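Local coordinates for protein putative transcriptional regulator (Bacillus cytotoxicus NVH 391-98, PDB 3K4H) that probably regulates transcription as a LacI-family member and binds a glucose-containing glycan through a core domain resembling periplasmic binding proteins, at residues R33-F38 with Y248-Y252; I57-V62 with R83-L88; G71-L75 with A254-L258; P192-I196 with K220-I224; P238-D244 with K277-T283. All blocks are in the same frame, centred on the assembly; numbering follows the deposited sequence.

Contact 1: R33-F38 with Y248-Y252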
# COMPACT_ATOMS: atom_id res chain seq x y z
N ARG A 33 6.95 -22.09 0.71
CA ARG A 33 6.50 -22.78 -0.48
C ARG A 33 6.44 -21.82 -1.67
O ARG A 33 6.65 -22.22 -2.81
CB ARG A 33 5.14 -23.39 -0.19
CG ARG A 33 4.62 -24.35 -1.22
CD ARG A 33 3.11 -24.53 -1.01
NE ARG A 33 2.47 -24.56 -2.31
CZ ARG A 33 1.34 -23.94 -2.63
NH1 ARG A 33 0.68 -23.22 -1.72
NH2 ARG A 33 0.88 -24.04 -3.86
N GLY A 34 6.14 -20.56 -1.42
CA GLY A 34 6.12 -19.56 -2.49
C GLY A 34 7.55 -19.18 -2.83
O GLY A 34 7.91 -18.99 -4.01
N ILE A 35 8.37 -19.09 -1.79
CA ILE A 35 9.75 -18.67 -1.95
C ILE A 35 10.44 -19.68 -2.89
O ILE A 35 11.05 -19.29 -3.90
CB ILE A 35 10.46 -18.54 -0.59
CG1 ILE A 35 10.10 -17.20 0.05
CG2 ILE A 35 11.95 -18.60 -0.76
CD1 ILE A 35 10.24 -17.14 1.55
N SER A 36 10.27 -20.95 -2.56
CA SER A 36 10.87 -22.06 -3.27
C SER A 36 10.37 -22.16 -4.73
O SER A 36 11.15 -22.43 -5.67
CB SER A 36 10.52 -23.34 -2.53
OG SER A 36 10.96 -24.46 -3.25
N SER A 37 9.07 -21.94 -4.92
CA SER A 37 8.49 -22.04 -6.25
C SER A 37 9.22 -21.09 -7.21
O SER A 37 9.50 -21.47 -8.34
CB SER A 37 6.98 -21.79 -6.19
OG SER A 37 6.42 -21.71 -7.48
N PHE A 38 9.56 -19.90 -6.74
CA PHE A 38 10.37 -18.98 -7.53
C PHE A 38 11.87 -19.32 -7.56
O PHE A 38 12.51 -19.32 -8.63
CB PHE A 38 10.19 -17.52 -7.10
CG PHE A 38 10.83 -16.55 -8.04
CD1 PHE A 38 10.15 -16.13 -9.18
CD2 PHE A 38 12.13 -16.13 -7.85
CE1 PHE A 38 10.73 -15.27 -10.08
CE2 PHE A 38 12.73 -15.26 -8.75
CZ PHE A 38 12.02 -14.83 -9.87
N TYR A 248 1.33 -17.35 -0.12
CA TYR A 248 2.19 -17.92 -1.13
C TYR A 248 2.78 -16.80 -1.98
O TYR A 248 3.97 -16.78 -2.28
CB TYR A 248 1.37 -18.88 -1.99
CG TYR A 248 2.06 -19.41 -3.22
CD1 TYR A 248 2.70 -20.65 -3.19
CD2 TYR A 248 2.08 -18.69 -4.42
CE1 TYR A 248 3.33 -21.16 -4.33
CE2 TYR A 248 2.71 -19.18 -5.56
CZ TYR A 248 3.33 -20.43 -5.49
OH TYR A 248 3.97 -20.95 -6.58
N GLN A 249 1.92 -15.87 -2.39
CA GLN A 249 2.35 -14.82 -3.31
C GLN A 249 3.29 -13.86 -2.58
O GLN A 249 4.24 -13.35 -3.19
CB GLN A 249 1.15 -14.11 -3.93
CG GLN A 249 1.33 -13.79 -5.41
CD GLN A 249 1.51 -15.02 -6.35
OE1 GLN A 249 0.71 -15.98 -6.33
NE2 GLN A 249 2.55 -14.97 -7.20
N LEU A 250 3.08 -13.68 -1.27
CA LEU A 250 4.01 -12.91 -0.46
C LEU A 250 5.39 -13.53 -0.62
O LEU A 250 6.35 -12.81 -0.81
CB LEU A 250 3.62 -12.91 1.03
CG LEU A 250 2.41 -12.12 1.55
CD1 LEU A 250 2.27 -12.37 3.05
CD2 LEU A 250 2.47 -10.62 1.26
N GLY A 251 5.47 -14.86 -0.57
CA GLY A 251 6.74 -15.57 -0.61
C GLY A 251 7.38 -15.49 -1.98
O GLY A 251 8.57 -15.18 -2.10
N TYR A 252 6.56 -15.72 -3.00
CA TYR A 252 7.03 -15.84 -4.35
C TYR A 252 7.58 -14.49 -4.75
O TYR A 252 8.73 -14.37 -5.21
CB TYR A 252 5.84 -16.18 -5.22
CG TYR A 252 6.15 -16.47 -6.66
CD1 TYR A 252 6.29 -17.79 -7.09
CD2 TYR A 252 6.26 -15.45 -7.60
CE1 TYR A 252 6.55 -18.08 -8.43
CE2 TYR A 252 6.54 -15.74 -8.94
CZ TYR A 252 6.67 -17.06 -9.34
OH TYR A 252 6.91 -17.39 -10.64
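The chi1 torsions of Ser37 (173°) and Tyr248 (171°) set the hydroxyl and the phenol ring anti to their backbone nitrogens, and this brings Ser37 OG and Tyr248 OH together in a 2.7 Å hydrogen bond in which either could be the donor. A short serine suits this spot because the long phenol covers most of the distance. One face of the Tyr248 ring covers Gly34, whose CA sits 3.9 Å from the ring centroid in a CH-pi contact. Tyr248 CD1 lies over the centre of the Arg33 guanidinium, 3.6 Å from Arg33 NH1, the two groups inclined rather than stacked, while the charge itself is met by Glu30 in a salt bridge. Helix 27-41 and helix 247-264, drawn from distant parts of the sequence, pack here in one lobe of the periplasmic-binding-protein-like fold, and their short segments cross at 43° with axes only 6.6 Å apart. Gly34 and Gly251 permit that approach, as neither puts a side chain in the way, and CA-H...O contacts run from Gly34 to Tyr248 O and from Tyr252 to Gly34 O. Farther along, Phe38 turns its edge toward the face of Tyr252 in a T-shaped pair, centroids 5.2 Å apart, while Phe38 CB covers that same ring. The end of Leu250 leads off from these residues and touches the bound glucose.

Contact 2: I57-V62 with R83-L88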
# COMPACT_ATOMS: atom_id res chain seq x y z
N ILE A 57 20.01 -16.72 16.55
CA ILE A 57 19.56 -16.37 15.21
C ILE A 57 20.48 -15.31 14.59
O ILE A 57 20.76 -15.33 13.39
CB ILE A 57 18.11 -15.88 15.21
CG1 ILE A 57 17.18 -17.03 15.52
CG2 ILE A 57 17.72 -15.34 13.87
CD1 ILE A 57 15.74 -16.63 15.63
N PHE A 58 20.96 -14.38 15.42
CA PHE A 58 21.91 -13.38 14.95
C PHE A 58 23.14 -14.10 14.43
O PHE A 58 23.46 -13.98 13.24
CB PHE A 58 22.28 -12.40 16.06
CG PHE A 58 23.08 -11.22 15.57
CD1 PHE A 58 22.47 -10.19 14.87
CD2 PHE A 58 24.45 -11.15 15.80
CE1 PHE A 58 23.20 -9.10 14.41
CE2 PHE A 58 25.20 -10.07 15.34
CZ PHE A 58 24.58 -9.05 14.64
N ASN A 59 23.80 -14.86 15.30
CA ASN A 59 24.95 -15.64 14.88
C ASN A 59 24.65 -16.36 13.56
O ASN A 59 25.48 -16.35 12.63
CB ASN A 59 25.42 -16.59 15.98
CG ASN A 59 25.55 -15.91 17.34
OD1 ASN A 59 25.25 -14.71 17.47
ND2 ASN A 59 26.00 -16.66 18.36
N GLY A 60 23.45 -16.93 13.46
CA GLY A 60 23.07 -17.64 12.27
C GLY A 60 23.28 -16.80 11.01
O GLY A 60 23.91 -17.25 10.04
N VAL A 61 22.74 -15.58 11.04
CA VAL A 61 22.75 -14.69 9.88
C VAL A 61 24.17 -14.23 9.59
O VAL A 61 24.59 -14.11 8.43
CB VAL A 61 21.85 -13.47 10.10
CG1 VAL A 61 22.26 -12.31 9.19
CG2 VAL A 61 20.36 -13.83 9.90
N VAL A 62 24.91 -13.97 10.66
CA VAL A 62 26.29 -13.53 10.57
C VAL A 62 27.17 -14.57 9.88
O VAL A 62 27.95 -14.23 9.02
CB VAL A 62 26.78 -13.11 11.99
CG1 VAL A 62 28.25 -13.15 12.10
CG2 VAL A 62 26.27 -11.71 12.29
N ARG A 83 18.28 -6.03 15.12
CA ARG A 83 19.71 -6.05 14.90
C ARG A 83 19.99 -6.66 13.53
O ARG A 83 20.87 -6.17 12.81
CB ARG A 83 20.45 -6.90 15.95
CG ARG A 83 20.27 -6.55 17.39
CD ARG A 83 20.44 -7.81 18.21
NE ARG A 83 21.83 -8.25 18.17
CZ ARG A 83 22.31 -9.41 18.62
NH1 ARG A 83 21.53 -10.33 19.17
NH2 ARG A 83 23.60 -9.66 18.50
N ILE A 84 19.27 -7.73 13.16
CA ILE A 84 19.57 -8.43 11.91
C ILE A 84 19.65 -7.43 10.76
O ILE A 84 20.61 -7.45 9.98
CB ILE A 84 18.56 -9.54 11.54
CG1 ILE A 84 18.32 -10.53 12.70
CG2 ILE A 84 19.05 -10.32 10.33
CD1 ILE A 84 19.40 -11.48 12.91
N ILE A 85 18.64 -6.56 10.67
CA ILE A 85 18.60 -5.51 9.65
C ILE A 85 19.74 -4.51 9.81
O ILE A 85 20.35 -4.15 8.81
CB ILE A 85 17.27 -4.75 9.63
CG1 ILE A 85 16.13 -5.68 9.26
CG2 ILE A 85 17.32 -3.58 8.60
CD1 ILE A 85 14.78 -4.95 9.18
N GLN A 86 20.02 -4.05 11.04
CA GLN A 86 21.16 -3.13 11.26
C GLN A 86 22.41 -3.77 10.69
O GLN A 86 23.21 -3.09 10.06
CB GLN A 86 21.38 -2.75 12.75
CG GLN A 86 20.92 -1.33 13.20
CD GLN A 86 21.39 -0.15 12.28
OE1 GLN A 86 20.56 0.50 11.62
NE2 GLN A 86 22.71 0.13 12.27
N TYR A 87 22.55 -5.07 10.89
CA TYR A 87 23.73 -5.77 10.46
C TYR A 87 23.82 -5.79 8.96
O TYR A 87 24.85 -5.41 8.39
CB TYR A 87 23.78 -7.19 11.01
CG TYR A 87 24.95 -7.98 10.46
CD1 TYR A 87 24.79 -8.87 9.41
CD2 TYR A 87 26.25 -7.79 10.98
CE1 TYR A 87 25.88 -9.58 8.88
CE2 TYR A 87 27.34 -8.49 10.47
CZ TYR A 87 27.15 -9.39 9.42
OH TYR A 87 28.22 -10.09 8.90
N LEU A 88 22.75 -6.25 8.32
CA LEU A 88 22.75 -6.43 6.88
C LEU A 88 22.89 -5.09 6.19
O LEU A 88 23.57 -4.99 5.17
CB LEU A 88 21.50 -7.16 6.40
CG LEU A 88 21.23 -8.60 6.88
CD1 LEU A 88 19.95 -9.09 6.26
CD2 LEU A 88 22.38 -9.54 6.52
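Arg83 lays its guanidinium flat on the ring of Phe58, the planes only 19° apart and Arg83 CZ 3.9 Å from the ring centroid, a stacked cation-pi contact. Arg83 NH2 comes closest, 3.2 Å from Phe58 CD2 and toward the rim of the ring. A bend in the arginine chain at chi3 (68°) folds the planar end back over the phenyl group. Beneath this pair the contact turns apolar: Ile84 CD1 rests 3.9 Å from Phe58 CD1, and Val61 CG2 meets Ile84 CG2 at 3.8 Å. Val62 sends CG2 over the centre of the Tyr87 ring, 3.8 Å from its centroid, so a compact branched residue suits the face of a broad one. Farther out, Glu54 forms a salt bridge with Arg83 NH1 and helps hold the guanidinium in place. Val61 and Leu88 both reach Ile73 of strand 72-75, the strand that links helix 54-66 to helix 83-90 in the chain, and the two helices run side by side, 21° from parallel, on the same sheet. The chemistry is thus graded, with buried aliphatic carbons toward the sheet and, at the exposed end, a cation probably stabilised by both an aromatic face and a carboxylate.

Contact 3: G71-L75 with A254-L258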
# COMPACT_ATOMS: atom_id res chain seq x y z
N GLY A 71 23.92 -15.58 -1.37
CA GLY A 71 23.83 -14.44 -2.25
C GLY A 71 22.87 -13.39 -1.74
O GLY A 71 23.04 -12.20 -2.04
N GLY A 72 21.86 -13.80 -0.99
CA GLY A 72 20.83 -12.85 -0.56
C GLY A 72 20.04 -13.44 0.58
O GLY A 72 20.13 -14.64 0.83
N ILE A 73 19.26 -12.60 1.29
CA ILE A 73 18.53 -13.07 2.47
C ILE A 73 17.13 -12.52 2.45
O ILE A 73 16.94 -11.34 2.16
CB ILE A 73 19.21 -12.59 3.76
CG1 ILE A 73 20.54 -13.32 3.98
CG2 ILE A 73 18.31 -12.76 4.94
CD1 ILE A 73 21.32 -12.88 5.22
N ILE A 74 16.13 -13.37 2.73
CA ILE A 74 14.76 -12.91 2.89
C ILE A 74 14.46 -12.93 4.35
O ILE A 74 14.64 -13.94 4.98
CB ILE A 74 13.76 -13.86 2.23
CG1 ILE A 74 14.11 -14.09 0.78
CG2 ILE A 74 12.36 -13.30 2.29
CD1 ILE A 74 13.14 -15.00 0.05
N LEU A 75 14.00 -11.82 4.90
CA LEU A 75 13.54 -11.84 6.30
C LEU A 75 12.05 -12.12 6.30
O LEU A 75 11.27 -11.37 5.68
CB LEU A 75 13.83 -10.49 6.95
CG LEU A 75 15.23 -10.27 7.52
CD1 LEU A 75 15.47 -8.82 7.75
CD2 LEU A 75 15.34 -10.98 8.85
N ALA A 254 8.45 -12.06 -2.73
CA ALA A 254 9.65 -11.68 -1.97
C ALA A 254 10.92 -12.19 -2.66
O ALA A 254 11.82 -11.41 -2.92
CB ALA A 254 9.58 -12.13 -0.58
N ALA A 255 10.94 -13.49 -3.02
CA ALA A 255 12.10 -14.12 -3.66
C ALA A 255 12.44 -13.49 -5.01
O ALA A 255 13.61 -13.30 -5.35
CB ALA A 255 11.88 -15.60 -3.81
N LYS A 256 11.40 -13.18 -5.78
CA LYS A 256 11.58 -12.54 -7.08
C LYS A 256 12.21 -11.16 -6.92
O LYS A 256 13.04 -10.76 -7.71
CB LYS A 256 10.23 -12.43 -7.78
CG LYS A 256 10.26 -11.90 -9.18
CD LYS A 256 8.88 -11.74 -9.68
CE LYS A 256 8.89 -11.97 -11.14
NZ LYS A 256 7.53 -11.76 -11.65
N ALA A 257 11.83 -10.46 -5.85
CA ALA A 257 12.40 -9.15 -5.57
C ALA A 257 13.86 -9.27 -5.12
O ALA A 257 14.67 -8.44 -5.49
CB ALA A 257 11.57 -8.40 -4.52
N LEU A 258 14.18 -10.30 -4.35
CA LEU A 258 15.53 -10.47 -3.82
C LEU A 258 16.52 -10.84 -4.91
O LEU A 258 17.60 -10.27 -4.98
CB LEU A 258 15.56 -11.51 -2.71
CG LEU A 258 16.94 -11.85 -2.14
CD1 LEU A 258 17.65 -10.60 -1.57
CD2 LEU A 258 16.88 -12.97 -1.11
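In the parallel sheet of the lobe that begins the chain, strand 72-75 lies between strands 10-14 and 95-98, and helix 247-264 covers one face of it, Ala254, Ala255 and Leu258 packing on Ile74. The helix segment runs at 149° to the strand, the axes 8.9 Å apart. Ile74 is the residue of the strand that points at the helix, and its branches divide the work. Ile74 CG1 touches Leu258 CD2 at 3.5 Å, CG2 reaches Ala254 CB at 4.2 Å, and CD1 ends 4.1 Å from Ala255 CB. With CG1 anti to the carbonyl carbon (chi1 -55°), the isoleucine spreads its ends over a full turn of helix, and the two alanines are small enough to let it lie close. The same methyl, Leu258 CD2, also rests on the strand backbone, 3.6 Å from Gly72 C and 3.4 Å from Ile73 N. Gly72 has no side chain to hold the leucine methyls off the strand backbone. That backbone is occupied in the sheet, Gly72 and Ile74 both hydrogen-bonded to Gly12, and Ile73 to Val96. Ile35 and Phe38 of helix 27-41 fill in beside Ile74 and Ala255. Lys256 forms a salt bridge with Asp260 of the second subunit. Facing the sheet, by contrast, the side chains that meet are all aliphatic, with one leucine methyl against the strand backbone, so this buried contact depends on shape and exclusion of water rather than directional bonds.

Contact 4: P192-I196 with K220-I224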
# COMPACT_ATOMS: atom_id res chain seq x y z
N PRO A 192 -17.54 -7.22 28.68
CA PRO A 192 -16.69 -7.85 27.65
C PRO A 192 -17.01 -7.39 26.23
O PRO A 192 -18.00 -6.68 26.03
CB PRO A 192 -16.98 -9.36 27.82
CG PRO A 192 -17.53 -9.49 29.19
CD PRO A 192 -18.35 -8.23 29.38
N PRO A 193 -16.18 -7.79 25.25
CA PRO A 193 -16.50 -7.39 23.89
C PRO A 193 -17.54 -8.32 23.31
O PRO A 193 -17.69 -9.44 23.78
CB PRO A 193 -15.18 -7.61 23.16
CG PRO A 193 -14.48 -8.71 23.93
CD PRO A 193 -14.91 -8.55 25.34
N THR A 194 -18.24 -7.88 22.27
CA THR A 194 -19.12 -8.79 21.52
C THR A 194 -18.51 -9.27 20.19
O THR A 194 -18.93 -10.26 19.64
CB THR A 194 -20.52 -8.17 21.27
OG1 THR A 194 -20.41 -7.07 20.38
CG2 THR A 194 -21.12 -7.68 22.54
N ALA A 195 -17.53 -8.55 19.66
CA ALA A 195 -16.78 -9.03 18.50
C ALA A 195 -15.29 -9.00 18.86
O ALA A 195 -14.88 -8.26 19.78
CB ALA A 195 -17.07 -8.18 17.25
N ILE A 196 -14.51 -9.84 18.17
CA ILE A 196 -13.08 -9.99 18.38
C ILE A 196 -12.30 -10.12 17.05
O ILE A 196 -12.64 -10.92 16.18
CB ILE A 196 -12.80 -11.22 19.25
CG1 ILE A 196 -13.41 -11.04 20.65
CG2 ILE A 196 -11.32 -11.51 19.32
CD1 ILE A 196 -13.39 -12.31 21.57
N LYS A 220 -23.40 -16.40 17.67
CA LYS A 220 -24.54 -15.75 18.28
C LYS A 220 -24.09 -14.84 19.42
O LYS A 220 -24.54 -13.69 19.51
CB LYS A 220 -25.63 -16.73 18.71
CG LYS A 220 -25.24 -17.72 19.78
CD LYS A 220 -26.46 -18.31 20.54
CE LYS A 220 -27.34 -19.24 19.68
NZ LYS A 220 -28.05 -20.27 20.50
N ASP A 221 -23.20 -15.33 20.28
CA ASP A 221 -22.76 -14.57 21.43
C ASP A 221 -21.56 -13.65 21.11
O ASP A 221 -21.47 -12.52 21.61
CB ASP A 221 -22.40 -15.51 22.59
CG ASP A 221 -23.56 -16.39 23.03
OD1 ASP A 221 -24.67 -15.88 23.23
OD2 ASP A 221 -23.35 -17.61 23.20
N VAL A 222 -20.64 -14.14 20.29
CA VAL A 222 -19.43 -13.40 19.99
C VAL A 222 -19.06 -13.66 18.56
O VAL A 222 -19.03 -14.82 18.14
CB VAL A 222 -18.24 -13.83 20.87
CG1 VAL A 222 -16.98 -13.09 20.48
CG2 VAL A 222 -18.50 -13.56 22.31
N SER A 223 -18.80 -12.60 17.81
CA SER A 223 -18.29 -12.71 16.45
C SER A 223 -16.75 -12.65 16.46
O SER A 223 -16.15 -11.88 17.22
CB SER A 223 -18.85 -11.58 15.57
OG SER A 223 -20.27 -11.60 15.54
N ILE A 224 -16.14 -13.46 15.61
CA ILE A 224 -14.69 -13.52 15.47
C ILE A 224 -14.33 -13.32 14.00
O ILE A 224 -14.89 -14.00 13.15
CB ILE A 224 -14.15 -14.93 15.82
CG1 ILE A 224 -14.55 -15.36 17.23
CG2 ILE A 224 -12.65 -15.02 15.63
CD1 ILE A 224 -14.33 -16.87 17.44
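Ser223 is gripped at both its backbone polar atoms by the parallel segment beside it: its N donates to Thr194 O at 3.0 Å, and its O accepts from Ile196 N at 2.8 Å. This is the usual parallel pattern, in which one residue bonds to the two that flank its partner, here Ala195, whose CA lies 4.5 Å from Ser223 CA. CA-H...O contacts fill in between, as from Val222 CA to Thr194 O at 3.2 Å. The side chains of Ala195 and Ser223 stand on one face of the sheet, with their CB atoms 4.2 Å apart; those of Ile196 and Ile224 stand on the other. Diagonally across the strands, Ile196 CD1 meets Val222 CG1 at 3.8 Å. For Val222 that branch is held anti to the backbone nitrogen (chi1 177°) and also lies 3.5 Å from Thr194 O. Beta-branched residues suit such extended, buried positions. Strands 195-198 and 223-227 belong to a beta-alpha-beta crossover through helix 201-213, which packs on Val222 and Ile224, while helix 176-187 is touched by Val222 and Ile196. Thr194 OG1 hydrogen bonds to His131 ND1, and Ser223 OG accepts a hydrogen bond from Glu285 N. The Thr194 and Ser223 hydroxyls are thus tied to neighbouring chain segments, whereas the Ile196 and Ile224 side chains pack against aliphatic groups of the flanking helices.

Contact 5: P238-D244 with K277-T283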
# COMPACT_ATOMS: atom_id res chain seq x y z
N PRO A 238 -17.65 -23.37 14.03
CA PRO A 238 -17.99 -23.20 12.64
C PRO A 238 -16.84 -22.64 11.93
O PRO A 238 -16.01 -22.08 12.55
CB PRO A 238 -19.04 -22.15 12.70
CG PRO A 238 -18.74 -21.42 13.78
CD PRO A 238 -18.20 -22.27 14.81
N PRO A 239 -16.77 -22.76 10.64
CA PRO A 239 -15.63 -22.23 9.92
C PRO A 239 -15.42 -20.77 10.15
O PRO A 239 -16.32 -20.00 10.15
CB PRO A 239 -16.04 -22.46 8.49
CG PRO A 239 -16.86 -23.61 8.55
CD PRO A 239 -17.65 -23.50 9.75
N LEU A 240 -14.17 -20.39 10.32
CA LEU A 240 -13.76 -19.03 10.65
C LEU A 240 -13.69 -18.01 9.58
O LEU A 240 -13.06 -18.22 8.61
CB LEU A 240 -12.34 -19.12 11.10
CG LEU A 240 -11.86 -18.86 12.48
CD1 LEU A 240 -10.42 -18.87 12.35
CD2 LEU A 240 -12.26 -17.56 12.89
N SER A 241 -14.28 -16.86 9.79
CA SER A 241 -14.09 -15.76 8.89
C SER A 241 -12.69 -15.33 9.07
O SER A 241 -12.22 -15.21 10.14
CB SER A 241 -14.99 -14.66 9.30
OG SER A 241 -16.27 -15.15 9.34
N THR A 242 -12.01 -15.06 7.99
CA THR A 242 -10.61 -14.84 8.09
C THR A 242 -10.16 -14.01 6.95
O THR A 242 -10.80 -13.99 5.97
CB THR A 242 -9.98 -16.16 8.02
OG1 THR A 242 -8.70 -16.12 8.59
CG2 THR A 242 -9.86 -16.52 6.68
N VAL A 243 -9.04 -13.36 7.03
CA VAL A 243 -8.67 -12.61 5.87
C VAL A 243 -7.60 -13.35 5.16
O VAL A 243 -6.61 -13.62 5.74
CB VAL A 243 -8.03 -11.33 6.28
CG1 VAL A 243 -7.52 -10.63 5.12
CG2 VAL A 243 -8.95 -10.48 7.00
N ASP A 244 -7.81 -13.64 3.89
CA ASP A 244 -6.83 -14.32 3.09
C ASP A 244 -5.92 -13.27 2.68
O ASP A 244 -6.30 -12.25 2.27
CB ASP A 244 -7.40 -15.01 1.89
CG ASP A 244 -6.41 -15.88 1.21
OD1 ASP A 244 -5.29 -15.43 0.99
OD2 ASP A 244 -6.72 -17.02 0.91
N LYS A 277 -8.04 -10.58 0.98
CA LYS A 277 -9.47 -10.77 0.77
C LYS A 277 -10.12 -11.20 2.08
O LYS A 277 -9.72 -12.18 2.69
CB LYS A 277 -9.70 -11.86 -0.25
CG LYS A 277 -10.86 -11.60 -1.15
CD LYS A 277 -11.45 -12.91 -1.62
CE LYS A 277 -12.55 -12.68 -2.67
NZ LYS A 277 -11.89 -12.94 -3.98
N LEU A 278 -11.15 -10.48 2.50
CA LEU A 278 -11.90 -10.88 3.66
C LEU A 278 -12.89 -12.00 3.30
O LEU A 278 -13.82 -11.77 2.52
CB LEU A 278 -12.61 -9.67 4.20
CG LEU A 278 -13.63 -9.90 5.30
CD1 LEU A 278 -13.00 -10.52 6.56
CD2 LEU A 278 -14.17 -8.54 5.57
N LEU A 279 -12.70 -13.19 3.84
CA LEU A 279 -13.62 -14.24 3.56
C LEU A 279 -14.53 -14.37 4.69
O LEU A 279 -14.12 -14.75 5.73
CB LEU A 279 -12.91 -15.56 3.54
CG LEU A 279 -11.71 -15.62 2.67
CD1 LEU A 279 -11.14 -16.92 2.84
CD2 LEU A 279 -12.18 -15.45 1.33
N LYS A 280 -15.80 -14.11 4.49
CA LYS A 280 -16.71 -14.24 5.58
C LYS A 280 -17.24 -15.61 5.53
O LYS A 280 -17.86 -15.99 4.60
CB LYS A 280 -17.82 -13.26 5.41
CG LYS A 280 -17.47 -12.16 4.52
CD LYS A 280 -18.17 -10.92 4.86
CE LYS A 280 -17.79 -9.88 3.89
NZ LYS A 280 -18.39 -8.62 4.18
N ARG A 281 -16.94 -16.39 6.54
CA ARG A 281 -17.47 -17.70 6.58
C ARG A 281 -18.59 -17.75 7.57
O ARG A 281 -19.60 -17.16 7.37
CB ARG A 281 -16.37 -18.70 6.92
CG ARG A 281 -15.11 -18.55 6.11
CD ARG A 281 -14.43 -19.87 5.77
NE ARG A 281 -12.99 -19.87 5.98
CZ ARG A 281 -12.10 -20.09 5.04
NH1 ARG A 281 -10.84 -20.08 5.32
NH2 ARG A 281 -12.47 -20.32 3.82
N GLN A 282 -18.41 -18.50 8.63
CA GLN A 282 -19.42 -18.63 9.65
C GLN A 282 -19.33 -18.05 11.05
O GLN A 282 -20.09 -18.41 11.87
CB GLN A 282 -19.91 -20.03 9.63
CG GLN A 282 -20.61 -20.23 8.36
CD GLN A 282 -20.35 -21.52 7.73
OE1 GLN A 282 -20.72 -22.53 8.26
NE2 GLN A 282 -19.73 -21.51 6.57
N THR A 283 -18.37 -17.21 11.35
CA THR A 283 -18.19 -16.78 12.71
C THR A 283 -18.68 -15.42 12.99
O THR A 283 -18.34 -14.86 13.97
CB THR A 283 -16.77 -16.83 13.12
OG1 THR A 283 -15.96 -16.39 12.05
CG2 THR A 283 -16.41 -18.20 13.41
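Ser241 and Thr283 form the dense, buried part of this contact: Thr283 OG1 accepts from Ser241 N at 2.9 Å and from Ser241 OG at 3.0 Å, and also pairs with Ile224 O. Ser241 OG in turn takes the N-H of Arg281 at 3.1 Å, so two small hydroxyls join the backbones beside the regular pairing. Arg281 NE reaches Leu240 O at 3.1 Å, the carbonyl oxygen lying 21° out of the guanidinium plane, while NH1 bonds to Asn229 and Ser233. From Thr242 to Asp244 the backbones run as an antiparallel pair, in which strand 277-279 forms the outermost strand, within this chain, of the mixed sheet of this lobe. Thr242 with Leu279 and Asp244 with Lys277 are hydrogen-bonded pairs, Asp244 N meeting Lys277 O at 2.7 Å, with the non-hydrogen-bonded pair Val243 and Leu278 between them. Thr242 CG2 lies 4.1 Å from Leu279 CD1, side by side. The solvent side is looser. Lys277 turns its amino end away and Lys280 leaves the other segment for a cation-pi contact with Tyr125, both long chains suited to an exposed edge. Gln282 OE1 lies 3.5 Å from Pro239 CD, and Gln282 CB touches Pro238, which follows a cis peptide bond.

How the contacts relate
Contacts 1, 2 and 3 lie in one lobe, around the parallel sheet that includes strand 72-75; contacts 4 and 5 lie in the other and touch through neighbouring strands 223-227 and 241-244 of the mixed sheet, centres about 14 Å apart. Contacts 1 and 3 share helix 247-264, centres about 11 Å apart, while helices 54-66 and 83-90 of contact 2 bracket strand 72-75 in sequence. Along the chain, contact 2 is nested within contact 1 and closes before contact 4 opens, about 41 Å away between centres. Strand 241-244 leads into helix 247-264, so the chain crosses between lobes near the sugar, consistent with a hinge beside a ligand cleft, as in this family.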